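Local atomic coordinates of aspartate-semialdehyde dehydrogenase (Candida albicans, PDB entry 3HSK), a protein that catalyses the NADPH-dependent reductive dephosphorylation of 4-phospho-L-aspartate to L-aspartate semialdehyde, the second step toward threonine and methionine. Residues P190-T195 with S277-N282. Residues are numbered along the deposited sequence; the frame is centred on the assembly and turned at random.
Sequences PIDALT and SLRFAN
The guanidinium of R279 lies with one face over the methyl of A193, CB standing 3.4 Å above its plane and offset toward the rim, and offers an edge to D192. R279 NE donates to D192 OD1 at 3.1 Å in a nearly straight bond (175°), from the syn side but out of the carboxylate plane, while NH2 of the same arginine makes a weak bond to D192 OD2. The carboxylate and guanidinium planes are turned 58° apart, and the two bonds of the salt bridge are unequal. D192 holds CG between its backbone N and carbonyl carbon (chi1 64°), which swings the carboxylate over the neighbouring strand, and a water links OD2 to F280 O. The strands, 191-199 and 273-280, are antiparallel neighbours in the mixed sheet of the dimerisation domain. T195 and S277 form a hydrogen-bonded pair, with T195 N 2.9 Å from S277 O and S277 N returning a bond to T195 O. Between A193 and I191 the register slips by one residue in a beta bulge, where R279 O receives D192 N at 3.2 Å. Beyond it, A281 N still reaches P190 O in an almost linear bond (2.9 Å). On the face carrying L194 and L278, I191 CG1 meets F280 CD2 obliquely at 3.7 Å, and L278 CD1 lies over one face of that ring, toward its rim. Helix 172-188 packs against I191, L194 and L278 there, whereas A193 and T195 touch L348 of the second subunit.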
# COMPACT_ATOMS: atom_id res chain seq x y z
N PRO A 190 1.71 0.85 -25.61
CA PRO A 190 1.31 1.79 -24.56
C PRO A 190 0.45 1.20 -23.43
O PRO A 190 -0.34 0.27 -23.65
CB PRO A 190 0.52 2.87 -25.32
CG PRO A 190 0.31 2.34 -26.70
CD PRO A 190 1.38 1.35 -26.96
N ILE A 191 0.63 1.75 -22.24
CA ILE A 191 -0.18 1.43 -21.07
C ILE A 191 -1.15 2.59 -20.88
O ILE A 191 -0.74 3.74 -20.75
CB ILE A 191 0.72 1.22 -19.82
CG1 ILE A 191 1.39 -0.16 -19.89
CG2 ILE A 191 -0.07 1.38 -18.51
CD1 ILE A 191 2.58 -0.33 -18.97
N ASP A 192 -2.45 2.28 -20.89
CA ASP A 192 -3.47 3.31 -20.79
C ASP A 192 -4.04 3.48 -19.38
O ASP A 192 -4.75 4.44 -19.11
CB ASP A 192 -4.59 3.07 -21.82
CG ASP A 192 -5.37 1.79 -21.56
OD1 ASP A 192 -4.91 0.92 -20.79
OD2 ASP A 192 -6.46 1.65 -22.16
N ALA A 193 -3.73 2.53 -18.49
CA ALA A 193 -4.22 2.58 -17.11
C ALA A 193 -3.15 2.10 -16.13
O ALA A 193 -2.54 1.05 -16.34
CB ALA A 193 -5.49 1.77 -16.96
N LEU A 194 -2.95 2.87 -15.06
CA LEU A 194 -1.88 2.61 -14.10
C LEU A 194 -2.23 3.06 -12.68
O LEU A 194 -2.57 4.23 -12.46
CB LEU A 194 -0.59 3.31 -14.59
CG LEU A 194 0.69 3.27 -13.76
CD1 LEU A 194 1.25 1.86 -13.63
CD2 LEU A 194 1.73 4.21 -14.37
N THR A 195 -2.15 2.13 -11.73
CA THR A 195 -2.28 2.47 -10.30
C THR A 195 -1.00 2.13 -9.56
O THR A 195 -0.23 1.27 -9.99
CB THR A 195 -3.43 1.73 -9.57
OG1 THR A 195 -2.98 0.43 -9.16
CG2 THR A 195 -4.69 1.63 -10.43
N SER A 277 -0.54 -1.67 -10.44
CA SER A 277 -1.50 -2.32 -11.32
C SER A 277 -1.36 -1.65 -12.68
O SER A 277 -1.14 -0.43 -12.75
CB SER A 277 -2.91 -2.08 -10.79
OG SER A 277 -3.76 -3.17 -11.07
N LEU A 278 -1.48 -2.44 -13.76
CA LEU A 278 -1.38 -1.89 -15.12
C LEU A 278 -2.27 -2.60 -16.16
O LEU A 278 -2.57 -3.80 -16.04
CB LEU A 278 0.08 -1.87 -15.59
CG LEU A 278 0.79 -3.20 -15.86
CD1 LEU A 278 0.57 -3.67 -17.30
CD2 LEU A 278 2.27 -3.06 -15.57
N ARG A 279 -2.67 -1.84 -17.18
CA ARG A 279 -3.42 -2.35 -18.33
C ARG A 279 -2.79 -1.85 -19.63
O ARG A 279 -2.44 -0.67 -19.73
CB ARG A 279 -4.87 -1.89 -18.27
CG ARG A 279 -5.74 -2.42 -19.40
CD ARG A 279 -7.16 -1.95 -19.28
NE ARG A 279 -7.28 -0.51 -19.50
CZ ARG A 279 -8.32 0.22 -19.10
NH1 ARG A 279 -9.33 -0.36 -18.44
NH2 ARG A 279 -8.35 1.52 -19.34
N PHE A 280 -2.67 -2.74 -20.61
CA PHE A 280 -2.21 -2.36 -21.95
C PHE A 280 -3.35 -1.85 -22.83
O PHE A 280 -4.49 -2.32 -22.73
CB PHE A 280 -1.49 -3.52 -22.64
CG PHE A 280 -0.19 -3.91 -21.98
CD1 PHE A 280 -0.10 -5.05 -21.20
CD2 PHE A 280 0.95 -3.12 -22.14
CE1 PHE A 280 1.10 -5.42 -20.60
CE2 PHE A 280 2.15 -3.47 -21.55
CZ PHE A 280 2.23 -4.62 -20.77
N ALA A 281 -3.04 -0.86 -23.67
CA ALA A 281 -4.00 -0.32 -24.64
C ALA A 281 -4.32 -1.34 -25.74
O ALA A 281 -5.47 -1.43 -26.19
CB ALA A 281 -3.46 0.98 -25.25
N ASN A 282 -3.30 -2.09 -26.16
CA ASN A 282 -3.45 -3.08 -27.23
C ASN A 282 -3.82 -4.44 -26.70
O ASN A 282 -3.24 -4.91 -25.72
CB ASN A 282 -2.15 -3.19 -28.05
CG ASN A 282 -1.71 -1.87 -28.65
OD1 ASN A 282 -2.53 -1.01 -28.97
ND2 ASN A 282 -0.39 -1.70 -28.79
O HOH W 1 -0.43 -1.98 -25.47
O HOH W 2 -7.29 -0.91 -22.63